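Local structure of putative platelet activating factor (Streptococcus pneumoniae, 2HSJ) at residues D[16-21]-D[64-68]; D[34-40]-D[80-84]; D[127-133]-D[170-176]. The protein has no established function but belongs to the GDSL-like lipase/acylhydrolase family and probably hydrolyses ester bonds. The contacts are given in a common frame with arbitrary orientation. Where two conformers were deposited one is given. Numbering follows the deposited sequence.

Interaction 1: residues D[16-21]-D[64-68]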
ATOM      1  N   GLU D  16      28.737  -0.619  12.893  1.00 16.47           N
ATOM      2  CA  GLU D  16      27.760  -0.250  11.858  1.00 16.48           C
ATOM      3  C   GLU D  16      26.725  -1.370  11.649  1.00 15.32           C
ATOM      4  O   GLU D  16      25.523  -1.104  11.549  1.00 15.13           O
ATOM      5  CB  GLU D  16      28.444   0.099  10.538  1.00 17.70           C
ATOM      6  CG  GLU D  16      29.256   1.390  10.568  1.00 21.18           C
ATOM      7  CD  GLU D  16      28.419   2.588  10.969  1.00 28.14           C
ATOM      8  OE1 GLU D  16      27.582   3.039  10.162  1.00 32.48           O
ATOM      9  OE2 GLU D  16      28.601   3.084  12.096  1.00 33.03           O
ATOM     10  N   GLN D  17      27.171  -2.622  11.615  1.00 14.46           N
ATOM     11  CA  GLN D  17      26.231  -3.733  11.434  1.00 13.83           C
ATOM     12  C   GLN D  17      25.238  -3.819  12.592  1.00 14.43           C
ATOM     13  O   GLN D  17      24.037  -3.994  12.378  1.00 14.76           O
ATOM     14  CB  GLN D  17      26.977  -5.062  11.280  1.00 13.41           C
ATOM     15  CG  GLN D  17      27.819  -5.150  10.012  1.00 11.46           C
ATOM     16  CD  GLN D  17      28.644  -6.432   9.973  1.00 13.55           C
ATOM     17  OE1 GLN D  17      29.095  -6.901  11.015  1.00 14.38           O
ATOM     18  NE2 GLN D  17      28.863  -6.976   8.788  1.00 12.31           N
ATOM     19  N   GLU D  18      25.740  -3.676  13.824  1.00 15.25           N
ATOM     20  CA  GLU D  18      24.902  -3.695  15.008  1.00 16.77           C
ATOM     21  C   GLU D  18      23.888  -2.534  14.998  1.00 14.19           C
ATOM     22  O   GLU D  18      22.712  -2.738  15.329  1.00 14.73           O
ATOM     23  CB  GLU D  18      25.782  -3.610  16.261  1.00 17.11           C
ATOM     24  CG  GLU D  18      25.013  -3.573  17.566  1.00 22.62           C
ATOM     25  CD  GLU D  18      25.914  -3.374  18.776  1.00 22.82           C
ATOM     26  OE1 GLU D  18      27.064  -3.902  18.762  1.00 29.74           O
ATOM     27  OE2 GLU D  18      25.479  -2.686  19.735  1.00 28.27           O
ATOM     28  N   LYS D  19      24.325  -1.350  14.569  1.00 14.18           N
ATOM     29  CA  LYS D  19      23.403  -0.207  14.447  1.00 13.49           C
ATOM     30  C   LYS D  19      22.291  -0.491  13.433  1.00 12.49           C
ATOM     31  O   LYS D  19      21.139  -0.119  13.646  1.00 11.97           O
ATOM     32  CB  LYS D  19      24.154   1.060  14.048  1.00 14.23           C
ATOM     33  CG  LYS D  19      24.958   1.649  15.191  1.00 17.80           C
ATOM     34  CD  LYS D  19      26.061   2.618  14.711  1.00 21.17           C
ATOM     35  CE  LYS D  19      25.524   3.758  13.844  1.00 25.58           C
ATOM     36  NZ  LYS D  19      26.625   4.685  13.383  1.00 26.62           N
ATOM     37  N   ILE D  20      22.653  -1.116  12.315  1.00 11.85           N
ATOM     38  CA  ILE D  20      21.633  -1.401  11.305  1.00 11.18           C
ATOM     39  C   ILE D  20      20.688  -2.498  11.780  1.00 11.16           C
ATOM     40  O   ILE D  20      19.482  -2.401  11.568  1.00 10.70           O
ATOM     41  CB  ILE D  20      22.243  -1.728   9.935  1.00 12.32           C
ATOM     42  CG1 ILE D  20      23.006  -0.502   9.429  1.00 14.36           C
ATOM     43  CG2 ILE D  20      21.147  -2.157   8.962  1.00 12.55           C
ATOM     44  CD1 ILE D  20      24.019  -0.801   8.307  1.00 14.71           C
ATOM     45  N   GLN D  21      21.223  -3.504  12.475  1.00  9.94           N
ATOM     46  CA  GLN D  21      20.339  -4.520  13.044  1.00 10.50           C
ATOM     47  C   GLN D  21      19.302  -3.924  14.022  1.00 10.59           C
ATOM     48  O   GLN D  21      18.119  -4.296  14.013  1.00 11.87           O
ATOM     49  CB  GLN D  21      21.197  -5.585  13.725  1.00 10.17           C
ATOM     50  CG  GLN D  21      21.960  -6.419  12.739  1.00 12.41           C
ATOM     51  CD  GLN D  21      23.089  -7.220  13.347  1.00 13.85           C
ATOM     52  OE1 GLN D  21      23.586  -6.894  14.431  1.00 14.05           O
ATOM     53  NE2 GLN D  21      23.532  -8.260  12.623  1.00 13.95           N
ATOM     54  N   GLY D  64      19.150  -5.554   3.731  1.00 10.86           N
ATOM     55  CA  GLY D  64      20.571  -5.894   3.536  1.00 10.02           C
ATOM     56  C   GLY D  64      21.469  -5.167   4.528  1.00 10.39           C
ATOM     57  O   GLY D  64      21.111  -4.103   5.063  1.00 10.46           O
ATOM     58  N   ILE D  65      22.647  -5.737   4.768  1.00 10.01           N
ATOM     59  CA  ILE D  65      23.634  -5.129   5.660  1.00 10.54           C
ATOM     60  C   ILE D  65      25.036  -5.322   5.102  1.00 10.81           C
ATOM     61  O   ILE D  65      25.458  -6.458   4.804  1.00 11.19           O
ATOM     62  CB  ILE D  65      23.580  -5.715   7.094  1.00  9.83           C
ATOM     63  CG1 ILE D  65      22.181  -5.545   7.680  1.00 11.19           C
ATOM     64  CG2 ILE D  65      24.667  -5.073   7.985  1.00 10.06           C
ATOM     65  CD1 ILE D  65      22.030  -5.850   9.162  1.00 11.83           C
ATOM     66  N   ARG D  66      25.768  -4.218   4.979  1.00 10.84           N
ATOM     67  CA  ARG D  66      27.138  -4.269   4.476  1.00 12.26           C
ATOM     68  C   ARG D  66      27.983  -5.259   5.261  1.00 12.04           C
ATOM     69  O   ARG D  66      27.822  -5.431   6.470  1.00 10.72           O
ATOM     70  CB  ARG D  66      27.777  -2.888   4.563  1.00 13.23           C
ATOM     71  CG  ARG D  66      28.008  -2.448   6.046  1.00 15.47           C
ATOM     72  CD  ARG D  66      28.176  -0.991   6.225  1.00 22.16           C
ATOM     73  NE  ARG D  66      26.931  -0.278   5.999  1.00 20.81           N
ATOM     74  CZ  ARG D  66      26.802   1.013   6.238  1.00 21.64           C
ATOM     75  NH1 ARG D  66      27.835   1.687   6.746  1.00 21.17           N
ATOM     76  NH2 ARG D  66      25.660   1.624   5.989  1.00 19.58           N
ATOM     77  N   GLY D  67      28.860  -5.939   4.534  1.00 12.30           N
ATOM     78  CA  GLY D  67      29.813  -6.847   5.129  1.00 13.07           C
ATOM     79  C   GLY D  67      29.225  -8.153   5.650  1.00 13.21           C
ATOM     80  O   GLY D  67      29.941  -8.935   6.301  1.00 14.48           O
ATOM     81  N   TYR D  68      27.947  -8.431   5.361  1.00 13.01           N
ATOM     82  CA  TYR D  68      27.299  -9.586   6.010  1.00 11.67           C
ATOM     83  C   TYR D  68      27.824 -10.888   5.425  1.00 12.06           C
ATOM     84  O   TYR D  68      28.229 -10.943   4.269  1.00 12.36           O
ATOM     85  CB  TYR D  68      25.801  -9.554   5.776  1.00 12.29           C
ATOM     86  CG  TYR D  68      24.933  -9.561   7.023  1.00 11.12           C
ATOM     87  CD1 TYR D  68      25.359  -8.971   8.227  1.00 12.38           C
ATOM     88  CD2 TYR D  68      23.630 -10.095   6.968  1.00 12.04           C
ATOM     89  CE1 TYR D  68      24.492  -8.937   9.350  1.00 11.75           C
ATOM     90  CE2 TYR D  68      22.783 -10.047   8.058  1.00 11.79           C
ATOM     91  CZ  TYR D  68      23.207  -9.470   9.219  1.00  9.84           C
ATOM     92  OH  TYR D  68      22.368  -9.435  10.289  1.00 11.56           O
TER

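Interaction 2: residues D[34-40]-D[80-84]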
ATOM      1  N   GLU D  34       3.491  -3.250   4.036  1.00 10.58           N
ATOM      2  CA  GLU D  34       3.550  -4.704   4.079  1.00 11.33           C
ATOM      3  C   GLU D  34       4.524  -5.164   3.006  1.00 11.20           C
ATOM      4  O   GLU D  34       4.283  -4.939   1.811  1.00 12.99           O
ATOM      5  CB  GLU D  34       2.159  -5.271   3.784  1.00 11.60           C
ATOM      6  CG  GLU D  34       1.223  -5.175   4.991  1.00 12.00           C
ATOM      7  CD  GLU D  34       1.516  -6.204   6.075  1.00 13.24           C
ATOM      8  OE1 GLU D  34       2.492  -6.975   5.954  1.00 13.44           O
ATOM      9  OE2 GLU D  34       0.758  -6.241   7.073  1.00 15.49           O
ATOM     10  N   PRO D  35       5.661  -5.762   3.403  1.00 10.63           N
ATOM     11  CA  PRO D  35       6.565  -6.217   2.357  1.00 10.89           C
ATOM     12  C   PRO D  35       5.957  -7.344   1.540  1.00 11.96           C
ATOM     13  O   PRO D  35       5.511  -8.329   2.104  1.00 13.15           O
ATOM     14  CB  PRO D  35       7.800  -6.723   3.105  1.00 11.99           C
ATOM     15  CG  PRO D  35       7.471  -6.669   4.550  1.00 11.88           C
ATOM     16  CD  PRO D  35       6.177  -5.992   4.774  1.00 10.68           C
ATOM     17  N   ASN D  36       5.939  -7.179   0.229  1.00 11.07           N
ATOM     18  CA  ASN D  36       5.600  -8.281  -0.654  1.00 11.24           C
ATOM     19  C   ASN D  36       6.843  -9.127  -0.909  1.00 10.74           C
ATOM     20  O   ASN D  36       6.773 -10.362  -0.988  1.00 10.59           O
ATOM     21  CB  ASN D  36       4.989  -7.746  -1.950  1.00 10.57           C
ATOM     22  CG  ASN D  36       4.641  -8.855  -2.926  1.00 12.22           C
ATOM     23  OD1 ASN D  36       5.403  -9.121  -3.867  1.00 13.20           O
ATOM     24  ND2 ASN D  36       3.496  -9.545  -2.690  1.00 11.84           N
ATOM     25  N   ILE D  37       7.987  -8.443  -1.034  1.00 10.30           N
ATOM     26  CA  ILE D  37       9.275  -9.088  -1.226  1.00 10.43           C
ATOM     27  C   ILE D  37      10.203  -8.489  -0.163  1.00  9.84           C
ATOM     28  O   ILE D  37      10.222  -7.253   0.031  1.00 10.38           O
ATOM     29  CB  ILE D  37       9.856  -8.770  -2.645  1.00 11.19           C
ATOM     30  CG1 ILE D  37       8.804  -9.016  -3.741  1.00 13.38           C
ATOM     31  CG2 ILE D  37      11.205  -9.452  -2.871  1.00 11.67           C
ATOM     32  CD1 ILE D  37       8.490 -10.407  -4.060  1.00 17.81           C
ATOM     33  N   LEU D  38      10.934  -9.354   0.545  1.00  9.16           N
ATOM     34  CA  LEU D  38      12.042  -8.900   1.378  1.00  9.95           C
ATOM     35  C   LEU D  38      13.341  -9.221   0.661  1.00 10.48           C
ATOM     36  O   LEU D  38      13.551 -10.387   0.276  1.00 11.80           O
ATOM     37  CB  LEU D  38      12.026  -9.625   2.726  1.00 10.26           C
ATOM     38  CG  LEU D  38      10.923  -9.187   3.694  1.00 11.38           C
ATOM     39  CD1 LEU D  38      10.691 -10.228   4.767  1.00 11.42           C
ATOM     40  CD2 LEU D  38      11.251  -7.861   4.406  1.00 12.75           C
ATOM     41  N   PHE D  39      14.215  -8.228   0.464  0.50 10.41           N
ATOM     42  CA  PHE D  39      15.558  -8.485  -0.073  0.50 10.43           C
ATOM     43  C   PHE D  39      16.496  -8.537   1.117  0.50 10.64           C
ATOM     44  O   PHE D  39      16.590  -7.571   1.874  0.50 10.37           O
ATOM     45  CB  PHE D  39      16.003  -7.369  -1.034  0.50 11.34           C
ATOM     46  CG  PHE D  39      15.814  -7.702  -2.495  0.50 11.69           C
ATOM     47  CD1 PHE D  39      14.541  -7.813  -3.029  0.50 14.29           C
ATOM     48  CD2 PHE D  39      16.911  -7.889  -3.329  0.50 14.07           C
ATOM     49  CE1 PHE D  39      14.350  -8.105  -4.380  0.50 15.31           C
ATOM     50  CE2 PHE D  39      16.724  -8.204  -4.679  0.50 13.57           C
ATOM     51  CZ  PHE D  39      15.451  -8.307  -5.194  0.50 13.74           C
ATOM     52  N   ILE D  40      17.145  -9.684   1.294  1.00 10.89           N
ATOM     53  CA  ILE D  40      18.043  -9.908   2.432  1.00 11.22           C
ATOM     54  C   ILE D  40      19.430 -10.260   1.905  1.00 11.58           C
ATOM     55  O   ILE D  40      19.587 -10.987   0.919  1.00 11.85           O
ATOM     56  CB  ILE D  40      17.501 -11.078   3.339  1.00 11.23           C
ATOM     57  CG1 ILE D  40      16.117 -10.700   3.876  1.00 11.29           C
ATOM     58  CG2 ILE D  40      18.478 -11.425   4.459  1.00 12.35           C
ATOM     59  CD1 ILE D  40      15.478 -11.848   4.634  1.00 12.54           C
ATOM     60  N   HIS D  80      15.648  -9.424  10.000  1.00 10.56           N
ATOM     61  CA  HIS D  80      15.495  -9.323   8.541  1.00 10.04           C
ATOM     62  C   HIS D  80      14.140  -9.743   8.071  1.00 10.75           C
ATOM     63  O   HIS D  80      13.881  -9.702   6.869  1.00 11.46           O
ATOM     64  CB  HIS D  80      16.581 -10.145   7.851  1.00 11.00           C
ATOM     65  CG  HIS D  80      17.951  -9.691   8.228  1.00 10.10           C
ATOM     66  ND1 HIS D  80      18.662  -8.766   7.489  1.00 10.54           N
ATOM     67  CD2 HIS D  80      18.721  -9.993   9.298  1.00 10.28           C
ATOM     68  CE1 HIS D  80      19.824  -8.537   8.077  1.00 12.75           C
ATOM     69  NE2 HIS D  80      19.872  -9.239   9.197  1.00 11.88           N
ATOM     70  N   LEU D  81      13.259 -10.121   9.011  1.00 10.41           N
ATOM     71  CA  LEU D  81      11.951 -10.698   8.645  1.00 11.60           C
ATOM     72  C   LEU D  81      10.804  -9.998   9.361  1.00 10.77           C
ATOM     73  O   LEU D  81      10.797  -9.917  10.607  1.00 11.49           O
ATOM     74  CB  LEU D  81      11.918 -12.183   8.994  1.00 11.85           C
ATOM     75  CG  LEU D  81      12.939 -13.100   8.292  1.00 13.85           C
ATOM     76  CD1 LEU D  81      12.951 -14.498   8.928  1.00 15.20           C
ATOM     77  CD2 LEU D  81      12.626 -13.206   6.818  1.00 16.19           C
ATOM     78  N   TYR D  82       9.836  -9.501   8.579  1.00 10.35           N
ATOM     79  CA  TYR D  82       8.558  -9.056   9.129  1.00 10.31           C
ATOM     80  C   TYR D  82       7.520  -9.066   8.029  1.00 10.75           C
ATOM     81  O   TYR D  82       7.869  -9.213   6.836  1.00 11.65           O
ATOM     82  CB  TYR D  82       8.646  -7.678   9.765  1.00 10.67           C
ATOM     83  CG  TYR D  82       8.616  -6.498   8.816  1.00  9.59           C
ATOM     84  CD1 TYR D  82       7.449  -5.749   8.630  1.00 10.35           C
ATOM     85  CD2 TYR D  82       9.773  -6.098   8.128  1.00 10.68           C
ATOM     86  CE1 TYR D  82       7.410  -4.632   7.811  1.00  9.77           C
ATOM     87  CE2 TYR D  82       9.740  -4.987   7.271  1.00  9.34           C
ATOM     88  CZ  TYR D  82       8.548  -4.260   7.099  1.00  9.59           C
ATOM     89  OH  TYR D  82       8.496  -3.131   6.292  1.00 10.90           O
ATOM     90  N   GLY D  83       6.265  -8.928   8.439  1.00 11.32           N
ATOM     91  CA  GLY D  83       5.158  -8.783   7.518  1.00 11.47           C
ATOM     92  C   GLY D  83       4.139  -9.883   7.632  1.00 10.77           C
ATOM     93  O   GLY D  83       4.457 -11.014   8.020  1.00 11.57           O
ATOM     94  N   GLY D  84       2.921  -9.546   7.257  1.00 10.33           N
ATOM     95  CA  GLY D  84       1.830 -10.505   7.268  1.00 10.74           C
ATOM     96  C   GLY D  84       1.528 -11.169   5.938  1.00 11.05           C
ATOM     97  O   GLY D  84       0.622 -12.026   5.879  1.00 12.81           O
TER

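Interaction 3: residues D[127-133]-D[170-176]. With MG (magnesium ion), chain P.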
ATOM      1  N   ILE D 127      11.637 -18.693  -1.255  1.00 12.08           N
ATOM      2  CA  ILE D 127      12.961 -18.101  -1.155  1.00 12.61           C
ATOM      3  C   ILE D 127      13.590 -18.165  -2.523  1.00 10.92           C
ATOM      4  O   ILE D 127      13.604 -19.227  -3.153  1.00 12.55           O
ATOM      5  CB  ILE D 127      13.849 -18.825  -0.098  1.00 12.55           C
ATOM      6  CG1 ILE D 127      13.308 -18.547   1.311  1.00 16.07           C
ATOM      7  CG2 ILE D 127      15.323 -18.398  -0.199  1.00 13.51           C
ATOM      8  CD1 ILE D 127      13.951 -19.441   2.407  1.00 14.23           C
ATOM      9  N   LYS D 128      14.071 -17.029  -3.006  1.00 11.07           N
ATOM     10  CA  LYS D 128      14.840 -16.988  -4.251  1.00 10.99           C
ATOM     11  C   LYS D 128      16.294 -16.832  -3.844  1.00 11.29           C
ATOM     12  O   LYS D 128      16.701 -15.781  -3.335  1.00 12.16           O
ATOM     13  CB  LYS D 128      14.353 -15.820  -5.121  1.00 11.76           C
ATOM     14  CG  LYS D 128      12.841 -15.836  -5.366  1.00 11.88           C
ATOM     15  CD  LYS D 128      12.449 -17.122  -6.121  1.00 13.86           C
ATOM     16  CE  LYS D 128      10.951 -17.229  -6.350  1.00 13.87           C
ATOM     17  NZ  LYS D 128      10.588 -18.549  -6.992  1.00 15.99           N
ATOM     18  N   LEU D 129      17.063 -17.904  -4.027  1.00 10.93           N
ATOM     19  CA  LEU D 129      18.461 -17.903  -3.586  1.00 10.61           C
ATOM     20  C   LEU D 129      19.336 -17.526  -4.788  1.00 10.77           C
ATOM     21  O   LEU D 129      19.502 -18.316  -5.738  1.00 11.46           O
ATOM     22  CB  LEU D 129      18.849 -19.291  -3.050  1.00 11.09           C
ATOM     23  CG  LEU D 129      20.298 -19.534  -2.598  1.00 11.01           C
ATOM     24  CD1 LEU D 129      20.703 -18.587  -1.426  1.00 13.70           C
ATOM     25  CD2 LEU D 129      20.464 -21.017  -2.217  1.00 11.56           C
ATOM     26  N   LEU D 130      19.874 -16.311  -4.741  1.00 10.54           N
ATOM     27  CA  LEU D 130      20.605 -15.810  -5.891  1.00 10.76           C
ATOM     28  C   LEU D 130      21.975 -16.449  -5.967  1.00 11.10           C
ATOM     29  O   LEU D 130      22.636 -16.665  -4.952  1.00 12.24           O
ATOM     30  CB  LEU D 130      20.762 -14.278  -5.822  1.00 11.25           C
ATOM     31  CG  LEU D 130      19.592 -13.515  -6.441  1.00 14.17           C
ATOM     32  CD1 LEU D 130      18.228 -13.790  -5.769  1.00 16.73           C
ATOM     33  CD2 LEU D 130      19.963 -12.029  -6.384  1.00 17.22           C
ATOM     34  N   SER D 131      22.443 -16.673  -7.188  1.00 11.13           N
ATOM     35  CA  SER D 131      23.853 -16.967  -7.366  1.00 11.98           C
ATOM     36  C   SER D 131      24.687 -15.821  -6.783  1.00 10.97           C
ATOM     37  O   SER D 131      24.362 -14.652  -6.991  1.00 12.25           O
ATOM     38  CB  SER D 131      24.135 -17.097  -8.861  1.00 12.68           C
ATOM     39  OG  SER D 131      23.828 -15.888  -9.514  1.00 14.46           O
ATOM     40  N   ILE D 132      25.783 -16.146  -6.099  1.00 11.22           N
ATOM     41  CA  ILE D 132      26.790 -15.135  -5.778  1.00 11.60           C
ATOM     42  C   ILE D 132      27.277 -14.494  -7.083  1.00 11.22           C
ATOM     43  O   ILE D 132      27.523 -15.169  -8.081  1.00 11.41           O
ATOM     44  CB  ILE D 132      27.964 -15.781  -5.011  1.00 10.65           C
ATOM     45  CG1 ILE D 132      27.457 -16.423  -3.711  1.00 12.41           C
ATOM     46  CG2 ILE D 132      29.106 -14.781  -4.800  1.00 12.27           C
ATOM     47  CD1 ILE D 132      28.474 -17.354  -3.022  1.00 12.36           C
ATOM     48  N   LEU D 133      27.426 -13.169  -7.074  1.00 11.61           N
ATOM     49  CA  LEU D 133      27.753 -12.469  -8.308  1.00 11.13           C
ATOM     50  C   LEU D 133      29.239 -12.608  -8.660  1.00 11.27           C
ATOM     51  O   LEU D 133      30.066 -12.844  -7.774  1.00 10.43           O
ATOM     52  CB  LEU D 133      27.380 -10.990  -8.195  1.00 11.45           C
ATOM     53  CG  LEU D 133      25.990 -10.662  -7.655  1.00 13.63           C
ATOM     54  CD1 LEU D 133      25.727  -9.160  -7.767  1.00 14.33           C
ATOM     55  CD2 LEU D 133      24.957 -11.422  -8.415  1.00 14.11           C
ATOM     56  N   VAL D 170      12.364 -23.217  -2.369  1.00  9.47           N
ATOM     57  CA  VAL D 170      13.594 -22.504  -2.736  1.00 10.38           C
ATOM     58  C   VAL D 170      13.878 -22.665  -4.222  1.00  9.49           C
ATOM     59  O   VAL D 170      13.913 -23.795  -4.739  1.00  9.89           O
ATOM     60  CB  VAL D 170      14.798 -22.998  -1.913  1.00  9.88           C
ATOM     61  CG1 VAL D 170      16.029 -22.135  -2.215  1.00 10.56           C
ATOM     62  CG2 VAL D 170      14.475 -22.931  -0.433  1.00 10.26           C
ATOM     63  N   GLU D 171      14.106 -21.528  -4.896  1.00  9.73           N
ATOM     64  CA  GLU D 171      14.510 -21.544  -6.302  1.00 10.22           C
ATOM     65  C   GLU D 171      15.856 -20.867  -6.386  1.00 10.75           C
ATOM     66  O   GLU D 171      16.019 -19.747  -5.907  1.00 11.52           O
ATOM     67  CB  GLU D 171      13.495 -20.814  -7.200  1.00 10.39           C
ATOM     68  CG  GLU D 171      13.867 -20.945  -8.674  1.00 13.19           C
ATOM     69  CD  GLU D 171      12.891 -20.244  -9.589  1.00 16.09           C
ATOM     70  OE1 GLU D 171      12.147 -19.359  -9.118  1.00 16.80           O
ATOM     71  OE2 GLU D 171      12.866 -20.586 -10.777  1.00 20.02           O
ATOM     72  N   PHE D 172      16.826 -21.544  -6.988  1.00 10.52           N
ATOM     73  CA  PHE D 172      18.094 -20.915  -7.317  1.00 11.37           C
ATOM     74  C   PHE D 172      17.900 -19.961  -8.492  1.00 11.26           C
ATOM     75  O   PHE D 172      17.248 -20.299  -9.490  1.00 12.32           O
ATOM     76  CB  PHE D 172      19.100 -21.991  -7.693  1.00 11.53           C
ATOM     77  CG  PHE D 172      20.452 -21.451  -8.028  1.00 11.25           C
ATOM     78  CD1 PHE D 172      21.266 -20.880  -7.057  1.00 13.99           C
ATOM     79  CD2 PHE D 172      20.909 -21.558  -9.338  1.00 14.15           C
ATOM     80  CE1 PHE D 172      22.538 -20.393  -7.418  1.00 14.82           C
ATOM     81  CE2 PHE D 172      22.148 -21.073  -9.699  1.00 15.56           C
ATOM     82  CZ  PHE D 172      22.969 -20.515  -8.738  1.00 12.79           C
ATOM     83  N   VAL D 173      18.480 -18.767  -8.366  1.00 11.29           N
ATOM     84  CA  VAL D 173      18.310 -17.722  -9.370  1.00 12.19           C
ATOM     85  C   VAL D 173      19.672 -17.452 -10.013  1.00 11.97           C
ATOM     86  O   VAL D 173      20.511 -16.795  -9.430  1.00 11.81           O
ATOM     87  CB  VAL D 173      17.686 -16.410  -8.777  1.00 12.94           C
ATOM     88  CG1 VAL D 173      17.473 -15.376  -9.887  1.00 13.43           C
ATOM     89  CG2 VAL D 173      16.361 -16.698  -8.037  1.00 13.31           C
ATOM     90  N   PRO D 174      19.898 -17.982 -11.232  1.00 12.35           N
ATOM     91  CA  PRO D 174      21.206 -17.854 -11.879  1.00 13.33           C
ATOM     92  C   PRO D 174      21.350 -16.482 -12.511  1.00 14.73           C
ATOM     93  O   PRO D 174      20.822 -16.229 -13.598  1.00 16.68           O
ATOM     94  CB  PRO D 174      21.180 -18.980 -12.928  1.00 12.94           C
ATOM     95  CG  PRO D 174      19.723 -19.146 -13.263  1.00 14.77           C
ATOM     96  CD  PRO D 174      18.930 -18.736 -12.063  1.00 12.84           C
ATOM     97  N   VAL D 175      21.973 -15.563 -11.782  1.00 14.45           N
ATOM     98  CA  VAL D 175      22.203 -14.209 -12.308  1.00 15.40           C
ATOM     99  C   VAL D 175      23.686 -13.957 -12.623  1.00 15.50           C
ATOM    100  O   VAL D 175      24.018 -12.966 -13.264  1.00 15.80           O
ATOM    101  CB  VAL D 175      21.665 -13.088 -11.377  1.00 15.91           C
ATOM    102  CG1 VAL D 175      20.154 -13.118 -11.306  1.00 19.03           C
ATOM    103  CG2 VAL D 175      22.235 -13.172  -9.985  1.00 17.25           C
ATOM    104  N   PHE D 176      24.569 -14.850 -12.150  1.00 14.44           N
ATOM    105  CA  PHE D 176      26.005 -14.736 -12.389  1.00 14.38           C
ATOM    106  C   PHE D 176      26.306 -14.453 -13.862  1.00 14.51           C
ATOM    107  O   PHE D 176      26.970 -13.462 -14.190  1.00 14.03           O
ATOM    108  CB  PHE D 176      26.696 -16.023 -11.915  1.00 13.80           C
ATOM    109  CG  PHE D 176      28.179 -16.059 -12.144  1.00 13.41           C
ATOM    110  CD1 PHE D 176      29.055 -15.801 -11.095  1.00 13.91           C
ATOM    111  CD2 PHE D 176      28.702 -16.371 -13.402  1.00 14.50           C
ATOM    112  CE1 PHE D 176      30.432 -15.844 -11.296  1.00 12.61           C
ATOM    113  CE2 PHE D 176      30.086 -16.413 -13.611  1.00 13.64           C
ATOM    114  CZ  PHE D 176      30.949 -16.142 -12.558  1.00 13.47           C
TER
HETATM  115 MG    MG P1304      13.817 -26.043  -4.949  1.00 10.46          MG
HETATM  116  O   HOH W   1      11.527 -25.688  -6.080  1.00 16.30           O

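Interaction 1: residues D[16-21]-D[64-68]
A long helix can hold a loop by offering it neighbouring pairs of side chains from successive turns, and helix 3-30 does so here with its middle portion. E16 comes first. Its OE1 lies 3.7 Å from R66 NH1, a long salt bridge with the oxygen well out of the guanidinium plane, so charge alone is at work; E16 OE2 is held more tightly by K19 NZ, at 2.9 Å. The stronger partner of R66 is E46. Q17 reaches across with its amide: NE2 donates a nearly straight hydrogen bond to R66 O (3.0 Å), while Q17 CG rests against I65 CG2 at 3.7 Å. The accepting carbonyl belongs to a type II beta turn from I65 to Y68, closed by Y68 N to I65 O (3.2 Å). G67 has the positive phi expected at the third position of such a turn, and a CB there would also crowd Q17 NE2. This turn follows strand 60-64 and faces the GDS sequence motif of SGNH hydrolases: G67 N bonds S43 OG and Y68 O bonds N96. That is consistent with the family's oxyanion hole, usually built from the serine, a loop glycine and an asparagine. One turn further along the helix, I20 CG2 packs on I65 CG1 at 3.8 Å, and I20 CD1 lies over one face of the R66 guanidinium, 3.7 Å from NH2. Q21 lays CG 3.6 Å from I65 CD1 and sends NE2 along the edge of the Y68 ring to donate a hydrogen bond to Y68 OH (2.9 Å), a hydroxyl also bonded to H80.

Interaction 2: residues D[34-40]-D[80-84]
When a chain runs from one parallel strand to the next but one, the connection must pass over the strand between them. Here the beta-alpha-beta crossover from strand 60-64 to strand 88-92 spans strand 37-41, and residues 80-84, the loop after helix 70-75, lie across the face of that strand bearing L38 and I40. At H80 the carbonyl and CB lie against the strand: I40 CD1 is 3.5 Å from H80 O and 3.8 Å from H80 CB; the imidazole nitrogens have their partners elsewhere, in Y68 and the backbone carbonyl of R63. L81 sends CD2 to both strand residues, 3.8 Å from I40 CD1 and 4.1 Å from L38 CD1. Y82 then meets P35, which leads into the strand, and L38 within it. P35 CG sits 3.8 Å from the centroid of the Y82 ring, close to its normal, in a CH-pi contact, and P35 CD is 3.5 Å from Y82 CE1; the phenol hydroxyl bonds S31. L38 CD1 also lies 3.6 Å from Y82 O. At G83 a side chain would collide with P35, and the extended backbone with positive phi suits only glycine comfortably. G84 N ends the walk by donating a hydrogen bond to E34 OE1 (2.9 Å). It is the sole hydrogen bond between the segments, since strand 37-41 has strands 60-64 and 88-92 as its neighbours in the sheet. Cohesion therefore comes mainly from hydrocarbon packing, with one carboxylate fixing the loop at its exposed end, and the price is that the carbonyls H80 O and Y82 O are buried without a polar partner.

Interaction 3: residues D[127-133]-D[170-176]
One hydroxyl gathers two consecutive amides where the strands end: S131 OG accepts hydrogen bonds from V175 N and F176 N, both at 2.9 Å. Before it, strands 127-130 and 170-173 pair in the parallel manner at the edge of the sheet, their axes 4.5 Å apart and 29° from alignment. E171 N donates to I127 O (2.9 Å), L129 N to E171 O (2.8 Å), V173 N to L129 O (2.9 Å) and S131 N to V173 O (3.0 Å). On one face K128 NZ forms a salt bridge with E171 OE1 (2.8 Å) and L130 CD1 meets V173 CB at 4.0 Å; on the other, L129 CB packs on V170 CG1 (4.1 Å). V170 O binds the magnesium ion at 2.3 Å, with the carbonyls of A164 and Y167 and a water. The chemistry implies that, once backbone pairing stops at V173, the serine hydroxyl takes over as acceptor for the amides that follow P174, while the magnesium is bound through backbone carbonyls, V170 O among them on the edge strand.

Two of the contacts touch each other, and the third shares a sheet with one of them. Interactions 1 and 2 cross along the chain, in the order 16-21, 34-40, 64-68, 80-84, with centres about 17 Å apart; they meet through Y68 and I65 against H80. Interaction 3 follows both in sequence. Its nearest atoms are about 5 Å from those of interaction 2, without touching, and its centre is about 22 Å from that of interaction 1, across the chain's centre. Helix 3-30 thus holds the loop that leaves strand 60-64, the crossover loop covers strand 37-41, and the later strands complete the other edge of the sheet; the joined pair of contacts positions the turn that probably forms part of the oxyanion hole.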